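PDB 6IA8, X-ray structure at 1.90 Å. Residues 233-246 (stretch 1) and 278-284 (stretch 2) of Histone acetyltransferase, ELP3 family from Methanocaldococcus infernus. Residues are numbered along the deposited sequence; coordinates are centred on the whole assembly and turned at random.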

# COMPACT_ATOMS: atom_id res chain seq x y z
N SER A 233 -17.96 1.37 10.65
CA SER A 233 -17.60 1.93 11.95
C SER A 233 -16.09 1.85 12.13
O SER A 233 -15.37 1.20 11.37
N VAL A 234 -15.59 2.53 13.17
CA VAL A 234 -14.18 2.38 13.48
C VAL A 234 -13.90 0.97 13.98
O VAL A 234 -12.84 0.40 13.71
N GLU A 235 -14.87 0.37 14.69
CA GLU A 235 -14.74 -1.03 15.09
C GLU A 235 -14.50 -1.94 13.89
O GLU A 235 -13.69 -2.87 13.97
N ASP A 236 -15.21 -1.70 12.78
CA ASP A 236 -14.95 -2.46 11.56
C ASP A 236 -13.51 -2.28 11.08
O ASP A 236 -12.87 -3.23 10.64
N THR A 237 -13.02 -1.04 11.10
CA THR A 237 -11.64 -0.79 10.67
C THR A 237 -10.64 -1.52 11.58
O THR A 237 -9.65 -2.10 11.11
N ILE A 238 -10.88 -1.47 12.88
CA ILE A 238 -9.97 -2.10 13.83
C ILE A 238 -9.95 -3.61 13.64
O ILE A 238 -8.87 -4.21 13.59
N LYS A 239 -11.11 -4.24 13.47
CA LYS A 239 -11.16 -5.69 13.31
C LYS A 239 -10.56 -6.11 11.97
O LYS A 239 -9.81 -7.09 11.89
N ALA A 240 -10.96 -5.45 10.89
CA ALA A 240 -10.36 -5.74 9.58
C ALA A 240 -8.84 -5.63 9.64
O ALA A 240 -8.12 -6.46 9.05
N THR A 241 -8.32 -4.58 10.28
CA THR A 241 -6.88 -4.40 10.35
C THR A 241 -6.20 -5.59 11.01
O THR A 241 -5.18 -6.10 10.51
N GLN A 242 -6.76 -6.08 12.12
CA GLN A 242 -6.18 -7.23 12.81
C GLN A 242 -6.26 -8.50 11.97
O GLN A 242 -5.31 -9.29 11.92
N LEU A 243 -7.40 -8.76 11.34
CA LEU A 243 -7.52 -9.96 10.53
C LEU A 243 -6.56 -9.92 9.35
O LEU A 243 -6.00 -10.95 8.97
N LEU A 244 -6.38 -8.74 8.75
CA LEU A 244 -5.45 -8.60 7.64
C LEU A 244 -4.01 -8.82 8.10
O LEU A 244 -3.26 -9.59 7.49
N LYS A 245 -3.62 -8.17 9.19
CA LYS A 245 -2.26 -8.31 9.71
C LYS A 245 -1.97 -9.76 10.08
O LYS A 245 -0.89 -10.28 9.78
N ASP A 246 -2.93 -10.43 10.73
CA ASP A 246 -2.73 -11.81 11.16
C ASP A 246 -2.86 -12.79 10.01
O ASP A 246 -2.68 -13.98 10.24
N PRO A 278 -2.37 0.84 19.12
CA PRO A 278 -2.09 -0.43 18.41
C PRO A 278 -3.32 -0.99 17.68
O PRO A 278 -3.20 -1.93 16.89
N ASP A 279 -4.50 -0.44 17.92
CA ASP A 279 -5.67 -0.80 17.14
C ASP A 279 -5.50 -0.44 15.67
O ASP A 279 -6.20 -1.02 14.83
N PHE A 280 -4.62 0.50 15.35
CA PHE A 280 -4.47 0.93 13.97
C PHE A 280 -3.11 0.54 13.41
O PHE A 280 -2.93 -0.61 12.94
N MET A 281 -2.14 1.44 13.43
CA MET A 281 -0.80 1.16 12.93
C MET A 281 -0.80 0.59 11.51
O MET A 281 -0.22 -0.47 11.25
N PRO A 282 -1.38 1.30 10.55
CA PRO A 282 -1.34 0.83 9.16
C PRO A 282 0.07 0.90 8.61
O PRO A 282 0.89 1.69 9.07
N ASP A 283 0.31 0.09 7.56
CA ASP A 283 1.58 0.14 6.84
C ASP A 283 1.66 1.35 5.92
O ASP A 283 2.76 1.82 5.61
N MET A 284 0.52 1.82 5.44
CA MET A 284 0.48 2.82 4.38
C MET A 284 -0.77 3.65 4.62
O MET A 284 -1.76 3.14 5.15

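What ties the helix most firmly to the irregular segment? Lys 245, near the end of the helix, points toward stretch 2 and folds through chi angles m, m, t, p, so that its NZ donates a hydrogen bond to Met 281 O at 3.2 Å. This is the one direct hydrogen bond across the contact. The charge also lies near Asp 283, whose chi1 is m: Lys 245 NZ is 4.2 Å from Asp 283 OD1, beyond a salt bridge, and Lys 245 CE is 3.8 Å from Asp 283 OD2.

How do waters extend this link? Water 2 bridges the two charged groups from one side, accepting from Lys 245 NZ (2.9 Å) and donating to Met 281 O and Asp 283 OD1 (both 2.7 Å). Water 3 accepts from Lys 245 NZ at 2.8 Å and donates to Phe 280 O at 2.7 Å. Further up the helix, water 1 joins two backbone carbonyls by donating to both, Ile 238 O at 2.8 Å and Asp 279 O at 2.7 Å.

Which side chains make the apolar packing? Val 234, Thr 237, Ile 238 and Thr 241 also direct CA-to-CB toward stretch 2. Phe 280 (chi1 m) leaves its backbone sideways, but its ring comes nearer the helix. Val 234, rotamer p, places CG2 3.7 Å from Phe 280 CZ, at the ring edge; Thr 237 CG2 also lies near the ring plane, 4.5 Å from Phe 280 CE1. Ile 238, in the m, t conformation, approaches obliquely, with CG1 3.6 Å from Phe 280 CE1, while its CD1 reaches to 3.6 Å from Asp 279 OD2.

How does Thr 241 serve both helix and contact? With chi1 in m, its OG1 donates to Thr 237 O at 2.7 Å, one turn back, while its methyl CG2 rests 3.6 Å from Phe 280 O.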

# COMPACT_ATOMS: atom_id res chain seq x y z
CB SER A 233 -18.29 1.16 13.07
OG SER A 233 -17.75 -0.17 13.11
CB VAL A 234 -13.72 3.44 14.51
CG1 VAL A 234 -14.29 3.15 15.89
CG2 VAL A 234 -12.19 3.45 14.55
CB GLU A 235 -15.98 -1.48 15.87
CG GLU A 235 -16.08 -0.89 17.28
CD GLU A 235 -16.56 0.56 17.31
OE1 GLU A 235 -17.10 1.07 16.31
OE2 GLU A 235 -16.40 1.20 18.37
CB ASP A 236 -15.90 -2.01 10.45
CG ASP A 236 -17.36 -2.28 10.77
OD1 ASP A 236 -17.67 -3.31 11.42
OD2 ASP A 236 -18.19 -1.45 10.37
CB THR A 237 -11.38 0.73 10.70
OG1 THR A 237 -12.17 1.39 9.69
CG2 THR A 237 -9.88 1.05 10.48
CB ILE A 238 -10.36 -1.72 15.27
CG1 ILE A 238 -10.13 -0.22 15.48
CG2 ILE A 238 -9.58 -2.57 16.26
CD1 ILE A 238 -10.59 0.33 16.83
CB LYS A 239 -12.61 -6.18 13.41
CG LYS A 239 -12.77 -7.68 13.26
CD LYS A 239 -11.96 -8.44 14.30
CE LYS A 239 -12.30 -9.92 14.31
NZ LYS A 239 -11.43 -10.69 15.25
CB ALA A 240 -10.91 -4.78 8.51
CB THR A 241 -6.55 -3.11 11.10
OG1 THR A 241 -7.02 -1.94 10.40
CG2 THR A 241 -5.01 -2.97 11.29
CB GLN A 242 -6.90 -7.43 14.14
CG GLN A 242 -6.47 -8.70 14.89
CD GLN A 242 -7.41 -9.85 14.73
OE1 GLN A 242 -8.62 -9.69 14.86
NE2 GLN A 242 -6.87 -11.04 14.47
CB LEU A 243 -8.96 -10.12 10.04
CG LEU A 243 -10.00 -10.42 11.12
CD1 LEU A 243 -11.39 -10.35 10.50
CD2 LEU A 243 -9.76 -11.78 11.74
CB LEU A 244 -5.61 -7.20 7.01
CG LEU A 244 -6.89 -7.00 6.19
CD1 LEU A 244 -7.08 -5.50 5.91
CD2 LEU A 244 -6.89 -7.78 4.94
CB LYS A 245 -2.07 -7.42 10.93
CG LYS A 245 -1.92 -5.90 10.66
CD LYS A 245 -0.70 -5.59 9.78
CE LYS A 245 -0.43 -4.08 9.79
NZ LYS A 245 0.16 -3.69 11.10
CB ASP A 246 -3.71 -12.17 12.29
CG ASP A 246 -3.27 -11.56 13.63
OD1 ASP A 246 -2.04 -11.28 13.78
OD2 ASP A 246 -4.14 -11.39 14.51
CB PRO A 278 -1.63 -1.37 19.53
CG PRO A 278 -2.31 -0.83 20.74
CD PRO A 278 -2.28 0.69 20.58
CB ASP A 279 -6.90 -0.09 17.70
CG ASP A 279 -7.44 -0.75 18.97
OD1 ASP A 279 -6.98 -1.82 19.37
OD2 ASP A 279 -8.34 -0.17 19.57
CB PHE A 280 -4.72 2.44 13.91
CG PHE A 280 -6.07 2.84 14.46
CD1 PHE A 280 -7.23 2.48 13.81
CD2 PHE A 280 -6.18 3.56 15.64
CE1 PHE A 280 -8.52 2.84 14.34
CE2 PHE A 280 -7.45 3.94 16.17
CZ PHE A 280 -8.61 3.57 15.48
CB MET A 281 -0.07 0.24 13.89
CG MET A 281 -0.32 0.53 15.32
SD MET A 281 0.36 2.10 15.96
CE MET A 281 2.04 1.64 16.41
CB PRO A 282 -2.24 1.82 8.42
CG PRO A 282 -2.09 3.12 9.21
CD PRO A 282 -1.99 2.64 10.68
CB ASP A 283 1.77 -1.11 5.98
CG ASP A 283 1.75 -2.40 6.78
OD1 ASP A 283 2.47 -2.44 7.76
OD2 ASP A 283 0.99 -3.34 6.39
CB MET A 284 0.48 2.14 3.00
CG MET A 284 0.30 3.04 1.83
SD MET A 284 0.26 2.09 0.30
CE MET A 284 1.29 0.66 0.68
O HOH W 1 -6.42 -3.75 14.86
O HOH W 2 2.09 -1.63 10.33
O HOH W 3 -2.01 -3.17 12.80